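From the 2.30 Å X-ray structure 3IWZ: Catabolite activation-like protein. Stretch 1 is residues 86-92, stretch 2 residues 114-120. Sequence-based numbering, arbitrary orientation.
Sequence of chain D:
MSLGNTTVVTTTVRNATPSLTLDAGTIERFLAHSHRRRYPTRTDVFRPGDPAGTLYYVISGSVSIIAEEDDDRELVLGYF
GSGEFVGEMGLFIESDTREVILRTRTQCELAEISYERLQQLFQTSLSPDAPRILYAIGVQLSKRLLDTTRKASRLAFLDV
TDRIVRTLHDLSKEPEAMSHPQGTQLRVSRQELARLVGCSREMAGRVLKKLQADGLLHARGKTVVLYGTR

Stretch 1 (86-92) VGEMGLF
Stretch 2 114-120: SYERLQQ

The most unusual feature is how tightly the Tyr115 ring lies against the backbone at Gly90 and Leu91, where Gly90 has no side chain. An ideal CB on Gly90 would point toward stretch 2 and sit 2.4 Å from Tyr115 CE2, a clash. The absence of a side chain at Gly90 therefore leaves room for the ring. Gly90 C and Leu91 N lie over one face of it, with Leu91 N 3.5 Å from Tyr115 CZ.

The phenol end of the ring is anchored by a hydrogen bond. Tyr115 OH donates to Gly87 O at 2.6 Å, and this acceptor lies at the ring edge, near its plane. Gly87 has phi/psi of 66/31, and positive phi by itself favours glycine. Gly90 N is 3.2 Å from Tyr115 OH, a separation at which the geometry does not settle whether they bond.

Stretch 1 begins extended at Val86 (-129/159), out of reach of stretch 2. After Gly87, residues 88-91 have helical phi/psi without the regular helical bonds: -88/-11, -50/-51, -56/-19 and -76/-10. Two backbone bonds tighten this turn. Leu91 N donates to Glu88 O at 2.9 Å, and Phe92 N to Met89 O at 2.8 Å. The CA-to-CB bonds of Glu88, Met89 and Phe92 point away from stretch 2. Phe92 has phi/psi of -124/-35 and chi1 m.

Stretch 2 enters its helix from Ser114 (-66/147, chi1 p). Ser114 is the N-cap: its OG accepts from Arg117 N at 3.2 Å. Tyr115 follows at -59/-52, with chi1 m and chi2 -41°. In the first turn, Leu118 N donates to Tyr115 O at 2.7 Å and weakly to Ser114 O at 3.1 Å. Gln119 N donates to Tyr115 O at 3.1 Å. The CA-to-CB bonds of Tyr115, Leu118 and Gln119 point toward stretch 1; that of Glu116 points away.

The closest backbone register pairs Leu91 CA with Tyr115 CA at 5.8 Å. Leu91 is t at chi1 and p at chi2, and its CA-to-CB bond runs sideways. It nevertheless meets three helix residues. Leu91 CB packs 3.7 Å from Tyr115 CD1, and Leu91 CD2 packs 3.9 Å from Leu118 CD2. Leu118 is also t, p. Leu91 CD1 lies 4.0 Å from Gln119 NE2; Gln119 has chi1 m, chi2 t and chi3 -52°.

The two stretches bury 301 Å² in total. Tyr115 contributes 103 Å² and Leu91 95 Å², so this pair accounts for most of the contact.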

# COMPACT_ATOMS: atom_id res chain seq x y z
N VAL D 86 -7.68 -1.72 12.01
CA VAL D 86 -8.19 -1.94 10.66
C VAL D 86 -9.34 -0.97 10.42
O VAL D 86 -9.92 -0.45 11.38
CB VAL D 86 -8.60 -3.42 10.45
CG1 VAL D 86 -7.36 -4.29 10.48
CG2 VAL D 86 -9.55 -3.87 11.54
N GLY D 87 -9.64 -0.72 9.16
CA GLY D 87 -10.69 0.23 8.82
C GLY D 87 -10.28 1.64 9.24
O GLY D 87 -11.12 2.49 9.57
N GLU D 88 -8.98 1.90 9.21
CA GLU D 88 -8.47 3.19 9.63
C GLU D 88 -8.40 4.27 8.57
O GLU D 88 -8.19 5.43 8.90
CB GLU D 88 -7.08 3.02 10.25
CG GLU D 88 -5.95 2.84 9.24
CD GLU D 88 -6.21 1.71 8.25
OE1 GLU D 88 -6.85 0.68 8.60
OE2 GLU D 88 -5.75 1.86 7.10
N MET D 89 -8.58 3.91 7.30
CA MET D 89 -8.47 4.88 6.22
C MET D 89 -9.27 6.17 6.41
O MET D 89 -8.72 7.27 6.28
CB MET D 89 -8.84 4.25 4.88
CG MET D 89 -8.38 5.11 3.69
SD MET D 89 -8.79 4.42 2.07
CE MET D 89 -10.33 5.27 1.72
N GLY D 90 -10.56 6.05 6.71
CA GLY D 90 -11.39 7.21 6.92
C GLY D 90 -10.89 8.16 8.00
O GLY D 90 -11.29 9.32 8.04
N LEU D 91 -10.02 7.68 8.87
CA LEU D 91 -9.47 8.53 9.93
C LEU D 91 -8.40 9.47 9.36
O LEU D 91 -7.94 10.40 10.03
CB LEU D 91 -8.84 7.66 11.02
CG LEU D 91 -8.07 8.39 12.11
CD1 LEU D 91 -9.03 9.28 12.89
CD2 LEU D 91 -7.40 7.37 13.04
N PHE D 92 -8.02 9.23 8.11
CA PHE D 92 -6.98 10.02 7.46
C PHE D 92 -7.44 10.65 6.15
O PHE D 92 -7.01 11.75 5.81
CB PHE D 92 -5.79 9.12 7.17
CG PHE D 92 -5.10 8.61 8.39
CD1 PHE D 92 -4.16 9.39 9.04
CD2 PHE D 92 -5.38 7.34 8.88
CE1 PHE D 92 -3.50 8.91 10.17
CE2 PHE D 92 -4.73 6.85 10.01
CZ PHE D 92 -3.79 7.63 10.65
N SER D 114 -15.82 5.37 16.87
CA SER D 114 -16.05 6.30 15.77
C SER D 114 -14.88 7.25 15.63
O SER D 114 -14.23 7.61 16.62
CB SER D 114 -17.33 7.11 16.03
OG SER D 114 -17.17 7.97 17.14
N TYR D 115 -14.60 7.67 14.40
CA TYR D 115 -13.49 8.59 14.17
C TYR D 115 -13.73 9.89 14.95
O TYR D 115 -12.87 10.35 15.70
CB TYR D 115 -13.36 8.94 12.68
CG TYR D 115 -13.15 7.78 11.74
CD1 TYR D 115 -12.29 6.72 12.07
CD2 TYR D 115 -13.75 7.77 10.48
CE1 TYR D 115 -12.04 5.69 11.17
CE2 TYR D 115 -13.51 6.74 9.58
CZ TYR D 115 -12.65 5.71 9.93
OH TYR D 115 -12.40 4.73 9.02
N GLU D 116 -14.92 10.46 14.77
CA GLU D 116 -15.29 11.70 15.41
C GLU D 116 -15.01 11.71 16.90
O GLU D 116 -14.48 12.67 17.43
CB GLU D 116 -16.77 12.00 15.16
CG GLU D 116 -17.03 13.44 14.74
CD GLU D 116 -18.14 13.55 13.72
OE1 GLU D 116 -19.31 13.30 14.08
OE2 GLU D 116 -17.83 13.87 12.55
N ARG D 117 -15.39 10.62 17.57
CA ARG D 117 -15.17 10.52 19.01
C ARG D 117 -13.73 10.20 19.35
O ARG D 117 -13.34 10.29 20.51
CB ARG D 117 -16.09 9.46 19.63
CG ARG D 117 -17.35 10.04 20.25
CD ARG D 117 -17.00 11.11 21.30
NE ARG D 117 -16.50 10.56 22.56
CZ ARG D 117 -15.90 11.28 23.50
NH1 ARG D 117 -15.72 12.59 23.34
NH2 ARG D 117 -15.50 10.70 24.63
N LEU D 118 -12.94 9.82 18.36
CA LEU D 118 -11.54 9.50 18.62
C LEU D 118 -10.74 10.79 18.72
O LEU D 118 -10.08 11.03 19.73
CB LEU D 118 -10.96 8.62 17.51
CG LEU D 118 -9.53 8.13 17.75
CD1 LEU D 118 -9.49 7.31 19.02
CD2 LEU D 118 -9.04 7.30 16.58
N GLN D 119 -10.82 11.62 17.68
CA GLN D 119 -10.10 12.89 17.67
C GLN D 119 -10.62 13.83 18.76
O GLN D 119 -9.89 14.68 19.25
CB GLN D 119 -10.19 13.53 16.28
CG GLN D 119 -9.61 12.63 15.17
CD GLN D 119 -9.41 13.35 13.85
OE1 GLN D 119 -10.32 13.99 13.32
NE2 GLN D 119 -8.21 13.22 13.30
N GLN D 120 -11.88 13.66 19.14
CA GLN D 120 -12.43 14.48 20.21
C GLN D 120 -11.72 14.01 21.48
O GLN D 120 -11.43 14.80 22.38
CB GLN D 120 -13.94 14.27 20.36
CG GLN D 120 -14.77 14.85 19.22
CD GLN D 120 -16.27 14.63 19.42
OE1 GLN D 120 -17.07 14.82 18.49
NE2 GLN D 120 -16.66 14.23 20.62